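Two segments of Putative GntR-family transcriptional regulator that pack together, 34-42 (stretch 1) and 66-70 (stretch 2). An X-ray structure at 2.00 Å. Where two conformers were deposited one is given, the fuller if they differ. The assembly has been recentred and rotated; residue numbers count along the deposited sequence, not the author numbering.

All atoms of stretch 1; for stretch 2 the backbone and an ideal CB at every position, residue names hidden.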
# COMPACT_ATOMS: atom_id res chain seq x y z
N GLU C 34 -8.05 -2.09 -26.34
CA GLU C 34 -7.41 -1.62 -25.08
C GLU C 34 -7.82 -2.51 -23.91
O GLU C 34 -7.00 -2.88 -23.06
CB GLU C 34 -7.81 -0.16 -24.78
CG GLU C 34 -9.36 0.02 -24.62
CD GLU C 34 -9.91 1.20 -25.47
OE1 GLU C 34 -9.10 1.89 -26.16
OE2 GLU C 34 -11.16 1.45 -25.43
N ILE C 35 -9.09 -2.88 -23.91
CA ILE C 35 -9.66 -3.83 -22.92
C ILE C 35 -9.06 -5.25 -23.04
O ILE C 35 -8.66 -5.88 -22.06
CB ILE C 35 -11.27 -3.85 -22.98
CG1 ILE C 35 -11.85 -2.46 -22.63
CG2 ILE C 35 -11.84 -5.01 -22.11
CD1 ILE C 35 -11.44 -1.98 -21.20
N ALA C 36 -8.96 -5.73 -24.27
CA ALA C 36 -8.43 -7.06 -24.57
C ALA C 36 -6.98 -7.15 -24.14
O ALA C 36 -6.54 -8.15 -23.60
CB ALA C 36 -8.57 -7.41 -26.11
N ARG C 37 -6.26 -6.04 -24.28
CA ARG C 37 -4.84 -6.04 -23.88
C ARG C 37 -4.72 -5.99 -22.34
O ARG C 37 -3.89 -6.71 -21.75
CB ARG C 37 -4.03 -4.94 -24.58
CG ARG C 37 -3.71 -3.73 -23.75
CD ARG C 37 -2.77 -2.80 -24.52
NE ARG C 37 -2.38 -1.62 -23.74
CZ ARG C 37 -1.15 -1.43 -23.27
NH1 ARG C 37 -0.20 -2.33 -23.51
NH2 ARG C 37 -0.87 -0.34 -22.57
N ALA C 38 -5.57 -5.23 -21.70
CA ALA C 38 -5.54 -5.13 -20.23
C ALA C 38 -5.85 -6.48 -19.57
O ALA C 38 -5.29 -6.83 -18.54
CB ALA C 38 -6.52 -4.01 -19.73
N LEU C 39 -6.74 -7.23 -20.21
CA LEU C 39 -7.28 -8.53 -19.73
C LEU C 39 -6.52 -9.71 -20.31
O LEU C 39 -6.77 -10.87 -19.97
CB LEU C 39 -8.81 -8.60 -19.98
CG LEU C 39 -9.74 -7.73 -19.10
CD1 LEU C 39 -11.30 -7.76 -19.53
CD2 LEU C 39 -9.58 -8.03 -17.57
N GLU C 40 -5.52 -9.39 -21.10
CA GLU C 40 -4.68 -10.39 -21.77
C GLU C 40 -5.55 -11.38 -22.53
O GLU C 40 -5.40 -12.59 -22.43
CB GLU C 40 -3.73 -11.08 -20.77
CG GLU C 40 -2.73 -10.05 -20.16
CD GLU C 40 -1.96 -10.55 -18.94
OE1 GLU C 40 -1.83 -11.77 -18.76
OE2 GLU C 40 -1.50 -9.70 -18.14
N LEU C 41 -6.51 -10.84 -23.28
CA LEU C 41 -7.38 -11.64 -24.14
C LEU C 41 -6.89 -11.67 -25.60
O LEU C 41 -6.16 -10.80 -26.04
CB LEU C 41 -8.80 -11.14 -24.13
CG LEU C 41 -9.39 -10.82 -22.74
CD1 LEU C 41 -10.85 -10.34 -22.87
CD2 LEU C 41 -9.31 -12.02 -21.95
N ARG C 42 -7.37 -12.67 -26.33
CA ARG C 42 -7.20 -12.72 -27.77
C ARG C 42 -8.09 -11.68 -28.36
O ARG C 42 -9.11 -11.39 -27.85
CB ARG C 42 -7.56 -14.10 -28.40
CG ARG C 42 -6.79 -15.28 -27.80
CD ARG C 42 -7.31 -16.66 -28.28
NE ARG C 42 -7.52 -17.55 -27.13
CZ ARG C 42 -8.65 -17.59 -26.41
NH1 ARG C 42 -9.67 -16.86 -26.78
NH2 ARG C 42 -8.78 -18.39 -25.37
N UNK C 66 -17.31 -1.48 -15.94
CA UNK C 66 -16.50 -2.70 -15.69
C UNK C 66 -16.51 -3.54 -16.95
O UNK C 66 -17.49 -3.60 -17.67
CB UNK C 66 -17.03 -3.50 -14.50
N UNK C 67 -15.42 -4.25 -17.16
CA UNK C 67 -15.31 -5.18 -18.27
C UNK C 67 -14.68 -6.46 -17.67
O UNK C 67 -13.63 -6.42 -17.04
CB UNK C 67 -14.48 -4.60 -19.42
N UNK C 68 -15.33 -7.56 -17.91
CA UNK C 68 -14.94 -8.87 -17.43
C UNK C 68 -14.83 -9.90 -18.56
O UNK C 68 -15.64 -9.92 -19.45
CB UNK C 68 -15.94 -9.35 -16.38
N UNK C 69 -13.83 -10.78 -18.50
CA UNK C 69 -13.67 -11.79 -19.58
C UNK C 69 -14.92 -12.72 -19.70
O UNK C 69 -15.37 -13.30 -18.72
CB UNK C 69 -12.42 -12.64 -19.31
N UNK C 70 -15.51 -12.77 -20.88
CA UNK C 70 -16.79 -13.47 -21.08
C UNK C 70 -16.65 -14.90 -20.58
O UNK C 70 -17.54 -15.44 -19.94
CB UNK C 70 -17.21 -13.45 -22.55

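Stretch 1 is a helix that runs out into a turn. Ala38 N bonds to Glu34 O at 3.1 Å, and Leu39 N to Ile35 O at 3.0 Å. Glu40 then takes positive phi, and Leu41 N reaches back to Ala36 O at 2.7 Å, closing a Schellman motif. Ile35, Leu39 and Leu41 point their CA-to-CB bonds toward stretch 2. What they offer is aliphatic carbon, with no charge or hydrogen-bonding group. No hydrogen bond joins the two stretches.

Position 66 has extended angles, phi -127° and psi 148°. No atom of stretch 1 lies within 5.5 Å of its ideal CB. Stretch 1 therefore sets little limit, and many residues that tolerate a strand would do. It is Leu66, which makes no contact here.

Position 67 is also extended, at -135° and 128°, but its CA-to-CB bond points toward stretch 1. The ideal CB sits 3.8 Å from Ile35 CG2 and 4.5 Å from Leu39 CD1. Apolar side chains suit such a site. Valine, isoleucine, leucine or an aromatic residue could all use it, and a broad ring could extend along Ile35. The deposited residue is Trp67, with chi1 at -70° (m) and chi2 at -94°. Ile35 CD1 lies over one face of the indole, 3.6 Å from Trp67 CD2. The same methyl carbon, Ile35 CD1, is 3.8 Å from the centroid of the five-membered ring of Trp67 and 22° off the ring normal, a CH-pi contact. Leu39 CD1 adds a looser contact with Trp67 CB at 4.4 Å.

Position 68 keeps the strand angles, and its CA-to-CB bond points away from stretch 1. Stretch 1 sets no demand on it, and many residues that tolerate a strand would suit. It is Leu68; its backbone still comes near stretch 1, with Leu68 C 4.2 Å from Leu39 CD1.

Position 69 turns toward stretch 1 again. The ideal CB is 4.1 Å from Leu41 CD2 and 5.0 Å from Leu39 CD1. A compact apolar residue would fit, such as valine, alanine or proline. Phi of -61° and psi of 124° are compatible with proline without requiring it. Pro69 is found. Its ring touches two leucines: Leu39 CD1 is 4.1 Å from Pro69 CD, and Leu41 CD2 is 4.2 Å from Pro69 CB.

Position 70 has phi -54° and psi -37°, angles open to most residues. Its ideal CB would point sideways, with nothing of stretch 1 within 5.5 Å. The deposited residue is Gly70, although neither these angles nor stretch 1 demands glycine.

Stretch 2 66-70: LWLPG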
# COMPACT_ATOMS: atom_id res chain seq x y z
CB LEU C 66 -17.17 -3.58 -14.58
CG LEU C 66 -17.31 -3.28 -13.12
CD1 LEU C 66 -18.34 -2.17 -12.81
CD2 LEU C 66 -17.64 -4.63 -12.51
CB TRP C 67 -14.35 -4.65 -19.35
CG TRP C 67 -14.83 -3.46 -20.14
CD1 TRP C 67 -15.46 -3.48 -21.34
CD2 TRP C 67 -14.71 -2.09 -19.77
NE1 TRP C 67 -15.74 -2.20 -21.75
CE2 TRP C 67 -15.30 -1.33 -20.78
CE3 TRP C 67 -14.15 -1.44 -18.69
CZ2 TRP C 67 -15.33 0.07 -20.74
CZ3 TRP C 67 -14.19 -0.07 -18.64
CH2 TRP C 67 -14.79 0.69 -19.64
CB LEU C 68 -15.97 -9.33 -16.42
CG LEU C 68 -16.30 -8.36 -15.27
CD1 LEU C 68 -17.67 -8.67 -14.69
CD2 LEU C 68 -15.21 -8.53 -14.20
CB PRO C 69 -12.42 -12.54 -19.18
CG PRO C 69 -12.20 -12.22 -17.69
CD PRO C 69 -12.84 -10.94 -17.41
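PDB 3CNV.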